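Local coordinates for galactokinase (PDB 6TER), which probably phosphorylates galactose with ATP, as a galactokinase of the GHMP kinase family, and is seen here with galactose bound, at residues A[44-49]-A[361-366]. Sequence-based numbering, arbitrary orientation.
Sequences IGEHTD and GARMTG. With GLA (alpha-D-galactopyranose), chain B.
The guanidinium of Arg-363 takes CA of Ile-44 over one face, 3.8 Å above its plane and offset toward the rim, while the Glu-46 carboxylate meets it at the edge. Carboxylate and guanidinium planes lie only 19° apart, yet the pairing is not the two-on-two kind: NH1 and NH2 of Arg-363 both converge on OE2 of Glu-46, NH2 the nearer at 3.0 Å in this salt bridge. The Arg-363 chain, extended at chi2, bends at chi3 (-53°), which brings NH1 and NH2 round to this oxygen. OE2 also takes a weak bond from N of Gly-366, so three donors gather on one buried atom. The division of labour between the two carboxylate oxygens is the instructive feature. With OE2 held by Arg-363 and Gly-366, the carboxylate turns OE1 of Glu-46 to the sugar, where it lies 2.8 Å from O6 and also accepts from ND2 of Asn-42. A glutamine in place of Glu-46 would probably leave the buried Arg-363 without this counter-charge and set an NH2 against either the Arg-363 and Gly-366 donors or ND2 of Asn-42. Next along the loop, the His-47 ring carries sugar C6 over the centre of one face, 3.7 Å above the plane; Tyr-50 and the carbonyl of Gly-367 hold its two nitrogens. Its backbone N gives O6 a nearly straight bond (177°), and OD1 and OD2 of Asp-49 reach the sugar's O4 and O3, each at 2.6 Å. Loop 44-49, from the galactokinase signature, is thus joined to edge strand 361-364 and the residues that follow it in the C-terminal GHMP region, together forming part of the galactose-binding site.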
ATOM      1  N   ILE A  44      -7.525   7.718  -2.013  1.00 14.11           N
ATOM      2  CA  ILE A  44      -8.960   7.404  -1.886  1.00 13.66           C
ATOM      3  C   ILE A  44      -9.165   6.169  -2.768  1.00 12.68           C
ATOM      4  O   ILE A  44      -8.300   5.915  -3.618  1.00 14.37           O
ATOM      5  CB  ILE A  44      -9.752   8.669  -2.313  1.00 14.14           C
ATOM      6  CG1 ILE A  44     -11.213   8.590  -1.868  1.00 13.11           C
ATOM      7  CG2 ILE A  44      -9.586   8.970  -3.807  1.00 16.68           C
ATOM      8  CD1 ILE A  44     -12.001   9.846  -2.153  1.00 15.24           C
ATOM      9  N   GLY A  45     -10.228   5.401  -2.522  1.00 14.08           N
ATOM     10  CA  GLY A  45     -10.582   4.178  -3.264  1.00 15.36           C
ATOM     11  C   GLY A  45     -10.127   2.996  -2.450  1.00 16.27           C
ATOM     12  O   GLY A  45      -9.291   2.231  -2.955  1.00 16.36           O
ATOM     13  N   GLU A  46     -10.627   2.905  -1.225  1.00 17.23           N
ATOM     14  CA  GLU A  46     -10.168   1.913  -0.220  1.00 16.42           C
ATOM     15  C   GLU A  46     -11.103   0.701  -0.239  1.00 16.76           C
ATOM     16  O   GLU A  46     -12.335   0.917  -0.279  1.00 16.36           O
ATOM     17  CB  GLU A  46     -10.170   2.506   1.171  1.00 13.57           C
ATOM     18  CG  GLU A  46      -8.959   2.033   2.000  1.00 14.92           C
ATOM     19  CD  GLU A  46      -7.598   2.558   1.529  1.00 14.28           C
ATOM     20  OE1 GLU A  46      -6.827   1.827   0.895  1.00 16.10           O
ATOM     21  OE2 GLU A  46      -7.292   3.724   1.841  1.00 19.42           O
ATOM     22  N   HIS A  47     -10.544  -0.520  -0.161  1.00 16.00           N
ATOM     23  CA  HIS A  47     -11.330  -1.791  -0.200  1.00 16.57           C
ATOM     24  C   HIS A  47     -12.047  -1.941  -1.544  1.00 15.75           C
ATOM     25  O   HIS A  47     -13.102  -2.678  -1.635  1.00 17.71           O
ATOM     26  CB  HIS A  47     -12.202  -1.927   1.064  1.00 17.69           C
ATOM     27  CG  HIS A  47     -11.363  -2.275   2.251  1.00 23.51           C
ATOM     28  ND1 HIS A  47     -10.966  -3.594   2.504  1.00 22.67           N
ATOM     29  CD2 HIS A  47     -10.722  -1.502   3.174  1.00 19.02           C
ATOM     30  CE1 HIS A  47     -10.188  -3.609   3.583  1.00 22.62           C
ATOM     31  NE2 HIS A  47     -10.021  -2.351   4.011  1.00 18.15           N
ATOM     32  N   THR A  48     -11.455  -1.325  -2.574  1.00 15.83           N
ATOM     33  CA  THR A  48     -11.880  -1.350  -4.005  1.00 17.54           C
ATOM     34  C   THR A  48     -10.993  -2.294  -4.863  1.00 15.66           C
ATOM     35  O   THR A  48     -11.517  -2.870  -5.868  1.00 15.33           O
ATOM     36  CB  THR A  48     -11.965   0.085  -4.589  1.00 19.34           C
ATOM     37  OG1 THR A  48     -10.674   0.701  -4.545  1.00 20.07           O
ATOM     38  CG2 THR A  48     -12.932   1.028  -3.877  1.00 22.12           C
ATOM     39  N   ASP A  49      -9.702  -2.429  -4.572  1.00 15.64           N
ATOM     40  CA  ASP A  49      -8.701  -3.111  -5.458  1.00 19.08           C
ATOM     41  C   ASP A  49      -9.106  -4.575  -5.734  1.00 19.13           C
ATOM     42  O   ASP A  49      -9.131  -4.946  -6.958  1.00 23.17           O
ATOM     43  CB  ASP A  49      -7.277  -2.900  -4.926  1.00 21.31           C
ATOM     44  CG  ASP A  49      -6.913  -3.654  -3.655  1.00 18.69           C
ATOM     45  OD1 ASP A  49      -7.819  -4.068  -2.843  1.00 19.87           O
ATOM     46  OD2 ASP A  49      -5.751  -3.870  -3.521  1.00 21.10           O
ATOM     47  N   GLY A 361      -9.872  17.842   4.580  1.00 16.94           N
ATOM     48  CA  GLY A 361     -10.439  16.517   4.841  1.00 15.36           C
ATOM     49  C   GLY A 361      -9.374  15.562   5.363  1.00 13.80           C
ATOM     50  O   GLY A 361      -8.172  15.834   5.213  1.00 14.36           O
ATOM     51  N   ALA A 362      -9.820  14.463   5.943  1.00 13.99           N
ATOM     52  CA  ALA A 362      -8.958  13.479   6.629  1.00 13.80           C
ATOM     53  C   ALA A 362      -9.638  12.109   6.596  1.00 14.85           C
ATOM     54  O   ALA A 362     -10.890  12.040   6.744  1.00 19.51           O
ATOM     55  CB  ALA A 362      -8.648  13.918   8.036  1.00 15.65           C
ATOM     56  N   ARG A 363      -8.820  11.056   6.523  1.00 14.25           N
ATOM     57  CA  ARG A 363      -9.302   9.672   6.359  1.00 13.14           C
ATOM     58  C   ARG A 363      -8.214   8.668   6.768  1.00 14.03           C
ATOM     59  O   ARG A 363      -7.033   8.892   6.479  1.00 15.57           O
ATOM     60  CB  ARG A 363      -9.777   9.393   4.921  1.00 13.29           C
ATOM     61  CG  ARG A 363      -8.757   9.631   3.801  1.00 11.46           C
ATOM     62  CD  ARG A 363      -9.260   9.280   2.407  1.00 13.82           C
ATOM     63  NE  ARG A 363      -9.773   7.915   2.387  1.00 18.21           N
ATOM     64  CZ  ARG A 363      -9.040   6.825   2.120  1.00 16.60           C
ATOM     65  NH1 ARG A 363      -7.780   6.900   1.701  1.00 18.11           N
ATOM     66  NH2 ARG A 363      -9.584   5.652   2.252  1.00 17.49           N
ATOM     67  N   MET A 364      -8.627   7.526   7.305  1.00 17.00           N
ATOM     68  CA  MET A 364      -7.722   6.338   7.408  1.00 20.12           C
ATOM     69  C   MET A 364      -7.216   6.029   5.978  1.00 22.26           C
ATOM     70  O   MET A 364      -7.988   6.233   4.999  1.00 20.70           O
ATOM     71  CB  MET A 364      -8.417   5.117   8.036  1.00 20.90           C
ATOM     72  CG  MET A 364      -9.632   4.657   7.249  1.00 22.48           C
ATOM     73  SD  MET A 364      -9.992   2.904   7.452  1.00 21.60           S
ATOM     74  CE  MET A 364      -8.705   2.285   6.362  1.00 20.27           C
ATOM     75  N   THR A 365      -5.954   5.629   5.806  1.00 20.31           N
ATOM     76  CA  THR A 365      -5.483   5.046   4.522  1.00 20.74           C
ATOM     77  C   THR A 365      -5.123   3.556   4.714  1.00 22.04           C
ATOM     78  O   THR A 365      -4.888   3.137   5.864  1.00 19.83           O
ATOM     79  CB  THR A 365      -4.377   5.905   3.913  1.00 17.72           C
ATOM     80  OG1 THR A 365      -4.175   5.384   2.594  1.00 17.73           O
ATOM     81  CG2 THR A 365      -3.109   5.887   4.740  1.00 19.93           C
ATOM     82  N   GLY A 366      -5.247   2.779   3.627  1.00 22.06           N
ATOM     83  CA  GLY A 366      -4.974   1.342   3.488  1.00 17.63           C
ATOM     84  C   GLY A 366      -6.011   0.477   4.156  1.00 16.09           C
ATOM     85  O   GLY A 366      -7.157   0.823   4.092  1.00 16.58           O
TER
HETATM   86  C1  GLA B 927      -4.424  -3.455   2.165  0.90 20.82           C
HETATM   87  C2  GLA B 927      -4.227  -4.369   0.972  0.90 22.92           C
HETATM   88  C3  GLA B 927      -4.481  -3.588  -0.318  0.90 19.09           C
HETATM   89  C4  GLA B 927      -5.930  -2.973  -0.324  0.90 16.14           C
HETATM   90  C5  GLA B 927      -6.206  -2.210   0.939  0.90 16.02           C
HETATM   91  C6  GLA B 927      -7.692  -1.734   1.002  0.90 18.48           C
HETATM   92  O1  GLA B 927      -3.410  -2.418   2.202  0.90 20.55           O
HETATM   93  O2  GLA B 927      -2.942  -5.073   0.960  0.90 19.27           O
HETATM   94  O3  GLA B 927      -4.371  -4.464  -1.451  0.90 21.05           O
HETATM   95  O4  GLA B 927      -6.979  -3.962  -0.429  0.90 16.92           O
HETATM   96  O5  GLA B 927      -5.788  -2.940   2.113  0.90 19.08           O
HETATM   97  O6  GLA B 927      -7.881  -0.604   0.088  0.90 18.28           O